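Local coordinates for protein aminoglycoside phosphotransferase (Mycobacterium smegmatis, PDB 6EF6) that phosphorylates (S)-1-amino-2-propanol, as a kinase of the aminoacetone utilization microcompartment with a phosphotransferase-type fold, at residues N50-E53 against N54-L58; Q191-E194 against G195-A198; R293-A297 against A298-M302. One frame throughout, in Å; residues are numbered along the deposited sequence. Where two conformers were deposited one is given.

Contact 1 (N50-E53 against N54-L58); sequences NLSE and NATYL. With JFN ((2R)-1-methoxypropan-2-amine), chain C; BEZ (benzoic acid), chain B.
Ser52 and Asn54 supply the direct hydrogen bond of this turn: the backbone N of Asn54 donates to Ser52 OG at 2.7 Å, with 144° at the hydrogen. Side-chain oxygen and amide lie two residues apart, which defines an ST turn. Ser52 holds OG trans to its own amide N (chi1 168°), which sets the hydroxyl beside its own carbonyl carbon and close to Asn54 N.

Water extends the polar network. Water 2 accepts from Ser52 OG at 2.7 Å and from Asn54 ND2 at 3.0 Å, then donates to O2 of the bound benzoic acid at 2.7 Å. The hydroxyl is therefore both acceptor, to the amide, and donor, to the water. Asn54 is fixed further by Arg72 N at OD1 and Asp254 at ND2. A second water, water 1, accepts from Thr56 N at 3.0 Å and lies against Leu51 O.

The segment 50-53 lies in the loop joining strands 45-48 and 55-61, neighbours in the five-stranded antiparallel sheet. This turn probably corresponds to the nucleotide-binding loop of related kinases, and benzoic acid may occupy part of that pocket.

Apolar contacts line the ligand's ring: Leu51 CD1 is 4.0 Å from C3 of benzoic acid, and Thr56 CG2 also 4.0 Å from the adjoining C2. Thr56 OG1 is buried without a polar partner in the model. Glu53 OE2 has a weak hydrogen bond from Trp317 and a long, weak ion pair with Arg72; its modelled approach to the amine of (2R)-1-methoxypropan-2-amine is too short and doubtful.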
loop_
_atom_site.group_PDB
_atom_site.type_symbol
_atom_site.label_atom_id
_atom_site.label_comp_id
_atom_site.label_asym_id
_atom_site.label_seq_id
_atom_site.Cartn_x
_atom_site.Cartn_y
_atom_site.Cartn_z
ATOM N N ASN A 50 -0.883 -0.257 15.179
ATOM C CA ASN A 50 0.354 -0.394 14.403
ATOM C C ASN A 50 0.034 -0.670 12.931
ATOM O O ASN A 50 0.483 -1.643 12.328
ATOM C CB ASN A 50 1.252 -1.461 15.007
ATOM C CG ASN A 50 1.820 -1.038 16.331
ATOM O OD1 ASN A 50 1.761 0.140 16.675
ATOM N ND2 ASN A 50 2.352 -1.980 17.081
ATOM N N LEU A 51 -0.734 0.232 12.369
ATOM C CA LEU A 51 -1.229 0.113 11.007
ATOM C C LEU A 51 -1.053 1.469 10.350
ATOM O O LEU A 51 -1.225 2.503 11.001
ATOM C CB LEU A 51 -2.717 -0.233 11.007
ATOM C CG LEU A 51 -3.297 -1.387 11.845
ATOM C CD1 LEU A 51 -4.780 -1.233 12.017
ATOM C CD2 LEU A 51 -2.983 -2.699 11.232
ATOM N N SER A 52 -0.685 1.457 9.072
ATOM C CA SER A 52 -0.675 2.648 8.224
ATOM C C SER A 52 0.476 3.601 8.510
ATOM O O SER A 52 0.953 3.656 9.629
ATOM C CB SER A 52 -2.009 3.398 8.341
ATOM O OG SER A 52 -1.920 4.675 7.748
ATOM N N GLU A 53 0.887 4.397 7.521
ATOM C CA GLU A 53 1.771 5.531 7.785
ATOM C C GLU A 53 1.035 6.693 8.451
ATOM O O GLU A 53 1.678 7.586 9.014
ATOM C CB GLU A 53 2.361 6.047 6.473
ATOM C CG GLU A 53 3.703 5.483 6.086
ATOM C CD GLU A 53 4.527 6.492 5.295
ATOM O OE1 GLU A 53 5.058 7.445 5.908
ATOM O OE2 GLU A 53 4.627 6.342 4.058
ATOM N N ASN A 54 -0.287 6.721 8.369
ATOM C CA ASN A 54 -1.093 7.682 9.102
ATOM C C ASN A 54 -1.292 7.156 10.520
ATOM O O ASN A 54 -1.144 5.956 10.790
ATOM C CB ASN A 54 -2.450 7.849 8.397
ATOM C CG ASN A 54 -2.296 8.264 6.937
ATOM O OD1 ASN A 54 -1.723 9.299 6.634
ATOM N ND2 ASN A 54 -2.746 7.420 6.030
ATOM N N ALA A 55 -1.618 8.056 11.433
ATOM C CA ALA A 55 -1.930 7.659 12.801
ATOM C C ALA A 55 -3.352 7.110 12.825
ATOM O O ALA A 55 -4.297 7.825 12.499
ATOM C CB ALA A 55 -1.791 8.871 13.720
ATOM N N THR A 56 -3.509 5.843 13.202
ATOM C CA THR A 56 -4.804 5.175 13.230
ATOM C C THR A 56 -5.069 4.664 14.640
ATOM O O THR A 56 -4.165 4.112 15.276
ATOM C CB THR A 56 -4.799 4.021 12.220
ATOM O OG1 THR A 56 -4.630 4.556 10.887
ATOM C CG2 THR A 56 -6.118 3.235 12.263
ATOM N N TYR A 57 -6.265 4.935 15.163
ATOM C CA TYR A 57 -6.589 4.692 16.563
ATOM C C TYR A 57 -7.811 3.798 16.687
ATOM O O TYR A 57 -8.808 3.975 15.975
ATOM C CB TYR A 57 -6.917 5.998 17.287
ATOM C CG TYR A 57 -5.776 6.990 17.324
ATOM C CD1 TYR A 57 -5.601 7.906 16.304
ATOM C CD2 TYR A 57 -4.862 7.002 18.381
ATOM C CE1 TYR A 57 -4.568 8.816 16.331
ATOM C CE2 TYR A 57 -3.820 7.903 18.405
ATOM C CZ TYR A 57 -3.681 8.810 17.374
ATOM O OH TYR A 57 -2.627 9.688 17.417
ATOM N N LEU A 58 -7.744 2.865 17.628
ATOM C CA LEU A 58 -8.922 2.130 18.066
ATOM C C LEU A 58 -9.676 3.003 19.050
ATOM O O LEU A 58 -9.116 3.407 20.075
ATOM C CB LEU A 58 -8.502 0.826 18.733
ATOM C CG LEU A 58 -9.649 0.056 19.407
ATOM C CD1 LEU A 58 -10.703 -0.317 18.352
ATOM C CD2 LEU A 58 -9.127 -1.191 20.110
HETATM C C07 JFN C . 6.045 1.603 6.400
HETATM C C08 JFN C . 5.513 3.017 3.017
HETATM C C09 JFN C . 5.583 2.036 4.180
HETATM C C15 JFN C . 4.801 2.353 1.851
HETATM N N04 JFN C . 4.708 4.164 3.370
HETATM O O02 JFN C . 6.324 2.423 5.290
HETATM C C BEZ B . -6.825 2.796 7.148
HETATM O O1 BEZ B . -7.267 3.113 6.043
HETATM O O2 BEZ B . -5.725 3.280 7.540
HETATM C C1 BEZ B . -7.612 1.840 7.978
HETATM C C2 BEZ B . -7.006 1.142 9.006
HETATM C C3 BEZ B . -7.759 0.258 9.770
HETATM C C4 BEZ B . -9.105 0.070 9.491
HETATM C C5 BEZ B . -9.711 0.778 8.457
HETATM C C6 BEZ B . -8.957 1.651 7.700
HETATM O O HOH W 1 -1.054 4.200 13.550
HETATM O O HOH W 2 -4.087 4.762 6.061
#

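Contact 2 (Q191-E194 against G195-A198). With NA (sodium ion), chain E.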
loop_
_atom_site.group_PDB
_atom_site.type_symbol
_atom_site.label_atom_id
_atom_site.label_comp_id
_atom_site.label_asym_id
_atom_site.label_seq_id
_atom_site.Cartn_x
_atom_site.Cartn_y
_atom_site.Cartn_z
ATOM N N GLN A 191 18.657 7.061 -4.658
ATOM C CA GLN A 191 20.061 7.393 -4.741
ATOM C C GLN A 191 20.558 8.131 -3.516
ATOM O O GLN A 191 21.775 8.091 -3.247
ATOM C CB GLN A 191 20.357 8.235 -5.973
ATOM C CG GLN A 191 20.124 7.529 -7.286
ATOM C CD GLN A 191 18.749 7.757 -7.882
ATOM O OE1 GLN A 191 17.762 7.966 -7.171
ATOM N NE2 GLN A 191 18.701 7.728 -9.202
ATOM N N ASP A 192 19.660 8.787 -2.775
ATOM C CA ASP A 192 20.026 9.582 -1.620
ATOM C C ASP A 192 19.940 8.818 -0.304
ATOM O O ASP A 192 20.312 9.400 0.733
ATOM C CB ASP A 192 19.117 10.826 -1.551
ATOM C CG ASP A 192 19.373 11.819 -2.672
ATOM O OD1 ASP A 192 20.506 11.899 -3.189
ATOM O OD2 ASP A 192 18.406 12.521 -3.051
ATOM N N ALA A 193 19.623 7.535 -0.323
ATOM C CA ALA A 193 19.526 6.772 0.909
ATOM C C ALA A 193 20.920 6.486 1.458
ATOM O O ALA A 193 21.872 6.283 0.714
ATOM C CB ALA A 193 18.813 5.454 0.637
ATOM N N GLU A 194 21.004 6.406 2.781
ATOM C CA GLU A 194 22.224 5.930 3.417
ATOM C C GLU A 194 22.543 4.525 2.966
ATOM O O GLU A 194 21.640 3.703 2.762
ATOM C CB GLU A 194 22.011 5.922 4.930
ATOM C CG GLU A 194 21.907 7.289 5.578
ATOM C CD GLU A 194 20.656 8.081 5.257
ATOM O OE1 GLU A 194 19.653 7.496 4.783
ATOM O OE2 GLU A 194 20.682 9.312 5.507
ATOM N N GLY A 195 23.811 4.266 2.699
ATOM C CA GLY A 195 24.229 2.996 2.170
ATOM C C GLY A 195 24.249 2.894 0.677
ATOM O O GLY A 195 24.615 1.849 0.126
ATOM N N VAL A 196 23.822 3.959 -0.027
ATOM C CA VAL A 196 23.781 3.937 -1.479
ATOM C C VAL A 196 24.935 4.753 -2.050
ATOM O O VAL A 196 24.810 5.946 -2.382
ATOM C CB VAL A 196 22.392 4.349 -2.019
ATOM C CG1 VAL A 196 22.356 4.200 -3.572
ATOM C CG2 VAL A 196 21.343 3.451 -1.451
ATOM N N GLY A 197 26.098 4.146 -2.078
ATOM C CA GLY A 197 27.315 4.802 -2.512
ATOM C C GLY A 197 27.654 4.485 -3.945
ATOM O O GLY A 197 26.781 4.162 -4.754
ATOM N N ALA A 198 28.927 4.559 -4.283
ATOM C CA ALA A 198 29.358 4.475 -5.688
ATOM C C ALA A 198 29.037 3.125 -6.313
ATOM O O ALA A 198 28.449 3.056 -7.382
ATOM C CB ALA A 198 30.853 4.789 -5.754
HETATM NA NA NA E . 23.930 8.083 -2.733
HETATM O O HOH W 3 23.345 10.748 -3.179
HETATM O O HOH W 4 23.492 8.251 -0.441
HETATM O O HOH W 5 24.269 7.831 -4.981
#
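Ala193 and Val196 lay their side chains alongside each other, with Ala193 CB and Val196 CG2 3.8 Å apart. The valine stands with CG1 opposite its backbone N across the CA–CB bond (chi1 -175°), and the two methyls thus divide their work: CG2 goes to the alanine, while CG1 lies 3.9 Å from Gln191 O. Leu315 of helix 303-320 touches both Ala193 and Val196, and Ala335 of helix 325-347 also meets the valine, so this small apolar patch packs on both of those helices.

The backbone reverses between the paired side chains. Val196 N donates to Ala193 O at 3.1 Å, with 145° at the hydrogen, and reaches the oxygen from 37° outside the carbonyl plane. Gly195 occupies the third position of the turn with a positive phi, where a CB would run into Glu194 O; its lack of a side chain is thus built into the geometry.

With the chain folded in this way, two carbonyls converge on a sodium ion, Gln191 O at 2.2 Å and Val196 O at 2.3 Å. Waters 4 and 5 bind the sodium at 2.3 Å, and water 3 more loosely at 2.8 Å. Two of them are tied back to the protein: water 4 donates to Ala193 O at 2.8 Å, giving that oxygen a second bond, and water 3 donates to Asp192 OD1. Gly197 then forms the N-cap of helix 198-218. The arrangement is a type II beta turn from Ala193 to Val196, combined with a cation site made of backbone carbonyls and water.

Contact 3 (R293-A297 against A298-M302); sequences RELPA and ADEAM
Leu295 swings its branch toward Glu300 with CG roughly trans to its backbone N (chi1 -159°), and CD2 arrives 3.5 Å from Glu300 N and 3.7 Å from Glu300 CB. The two side chains meet at about a right angle. Asp299 differs: at chi1 -49° CG lies opposite the carbonyl carbon, and OD1 is carried back against the Pro296 ring. That oxygen sits over the ring face, displaced toward CG, in close contact at 3.1 Å from Pro296 CG and 3.2 Å from Pro296 CD.

Pro296 is the N-cap of the short helix 297-300. Its carbonyl starts the helical pattern, accepting from Glu300 N at 2.9 Å with a nearly straight 168° at the hydrogen, and Ala297 O follows by accepting from Ala301 N, likewise at 2.9 Å. The leucine methyl thus covers an amide already engaged by the backbone. Leu295 also packs on Trp285, Val286 and Tyr289 of helix 278-290.

The carboxylates find their polar partners elsewhere: Asp299 OD2 bonds to Tyr218 OH, and Glu300 OE1 makes a salt bridge to Arg290, whose NH2 also holds Leu295 O. The arginine probably stabilises Glu300 as an anion. For Asp299 the start of the short helix may modestly do the same, although the like charge of Glu294, modelled in two conformers, might oppose it.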
loop_
_atom_site.group_PDB
_atom_site.type_symbol
_atom_site.label_atom_id
_atom_site.label_comp_id
_atom_site.label_asym_id
_atom_site.label_seq_id
_atom_site.Cartn_x
_atom_site.Cartn_y
_atom_site.Cartn_z
ATOM N N ARG A 293 -8.887 -14.209 -11.796
ATOM C CA ARG A 293 -8.619 -13.370 -12.964
ATOM C C ARG A 293 -7.406 -13.914 -13.698
ATOM O O ARG A 293 -6.433 -14.343 -13.087
ATOM C CB ARG A 293 -8.345 -11.919 -12.590
ATOM C CG ARG A 293 -8.119 -10.919 -13.794
ATOM C CD ARG A 293 -7.807 -9.479 -13.356
ATOM N NE ARG A 293 -7.650 -8.560 -14.481
ATOM C CZ ARG A 293 -6.489 -8.145 -14.997
ATOM N NH1 ARG A 293 -6.489 -7.295 -16.021
ATOM N NH2 ARG A 293 -5.326 -8.563 -14.517
ATOM N N GLU A 294 -7.441 -13.868 -15.008
ATOM C CA GLU A 294 -6.295 -14.309 -15.789
ATOM C C GLU A 294 -5.015 -13.557 -15.438
ATOM O O GLU A 294 -5.014 -12.341 -15.171
ATOM C CB GLU A 294 -6.572 -14.098 -17.277
ATOM C CG GLU A 294 -6.814 -12.635 -17.670
ATOM C CD GLU A 294 -6.540 -12.386 -19.128
ATOM O OE1 GLU A 294 -6.873 -13.296 -19.919
ATOM O OE2 GLU A 294 -5.957 -11.317 -19.435
ATOM N N LEU A 295 -3.881 -14.270 -15.467
ATOM C CA LEU A 295 -2.554 -13.704 -15.319
ATOM C C LEU A 295 -1.727 -14.269 -16.470
ATOM O O LEU A 295 -1.116 -15.332 -16.352
ATOM C CB LEU A 295 -1.987 -13.968 -13.910
ATOM C CG LEU A 295 -0.854 -13.057 -13.436
ATOM C CD1 LEU A 295 -0.581 -13.210 -11.951
ATOM C CD2 LEU A 295 0.417 -13.366 -14.142
ATOM N N PRO A 296 -1.705 -13.585 -17.615
ATOM C CA PRO A 296 -0.961 -14.059 -18.764
ATOM C C PRO A 296 0.544 -14.139 -18.571
ATOM O O PRO A 296 1.129 -13.481 -17.693
ATOM C CB PRO A 296 -1.297 -13.014 -19.838
ATOM C CG PRO A 296 -2.461 -12.232 -19.368
ATOM C CD PRO A 296 -2.409 -12.330 -17.857
ATOM N N ALA A 297 1.177 -14.928 -19.438
ATOM C CA ALA A 297 2.619 -15.135 -19.376
ATOM C C ALA A 297 3.377 -13.829 -19.404
ATOM O O ALA A 297 4.367 -13.669 -18.682
ATOM C CB ALA A 297 3.083 -16.072 -20.492
ATOM N N ALA A 298 2.962 -12.868 -20.222
ATOM C CA ALA A 298 3.747 -11.647 -20.331
ATOM C C ALA A 298 3.680 -10.836 -19.057
ATOM O O ALA A 298 4.647 -10.155 -18.693
ATOM C CB ALA A 298 3.247 -10.824 -21.497
ATOM N N ASP A 299 2.560 -10.901 -18.346
ATOM C CA ASP A 299 2.446 -10.283 -17.040
ATOM C C ASP A 299 3.233 -11.028 -15.984
ATOM O O ASP A 299 3.937 -10.409 -15.157
ATOM C CB ASP A 299 1.001 -10.090 -16.655
ATOM C CG ASP A 299 0.261 -9.444 -17.775
ATOM O OD1 ASP A 299 -0.271 -10.147 -18.669
ATOM O OD2 ASP A 299 0.378 -8.247 -17.961
ATOM N N GLU A 300 3.164 -12.360 -15.991
ATOM C CA GLU A 300 3.963 -13.147 -15.067
ATOM C C GLU A 300 5.441 -12.861 -15.238
ATOM O O GLU A 300 6.188 -12.735 -14.249
ATOM C CB GLU A 300 3.649 -14.636 -15.283
ATOM C CG GLU A 300 4.284 -15.523 -14.229
ATOM C CD GLU A 300 4.101 -17.007 -14.516
ATOM O OE1 GLU A 300 3.312 -17.366 -15.411
ATOM O OE2 GLU A 300 4.817 -17.789 -13.881
ATOM N N ALA A 301 5.885 -12.645 -16.455
ATOM C CA ALA A 301 7.268 -12.324 -16.765
ATOM C C ALA A 301 7.669 -10.940 -16.296
ATOM O O ALA A 301 8.889 -10.705 -16.174
ATOM C CB ALA A 301 7.504 -12.456 -18.279
ATOM N N MET A 302 6.729 -10.088 -15.907
ATOM C CA MET A 302 7.027 -8.782 -15.355
ATOM C C MET A 302 6.999 -8.763 -13.836
ATOM O O MET A 302 7.300 -7.751 -13.219
ATOM C CB MET A 302 6.067 -7.720 -15.911
ATOM C CG MET A 302 6.389 -7.315 -17.312
ATOM S SD MET A 302 7.960 -6.447 -17.523
ATOM C CE MET A 302 7.538 -4.887 -16.820
#

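All three contacts are local turns or caps, and all are partly buried, but contact 1 has no exposed touching residue, whereas contact 3 has two, Ala297 and Ala298. Contact 1 belongs to the strand lobe, about 13 Å from the chain's centre; contacts 2 and 3 are peripheral, at about 24 and 21 Å, in helical parts. These two share helix 198-218, which begins at the last residue of contact 2 and whose end supplies Tyr218 to contact 3. Chemistry follows place. Contact 1 uses a side-chain hydroxyl and water to meet a ligand, contact 2 backbone carbonyls to bind sodium, and contact 3 backbone helix bonds with a salt bridge to the preceding helix. No two touch.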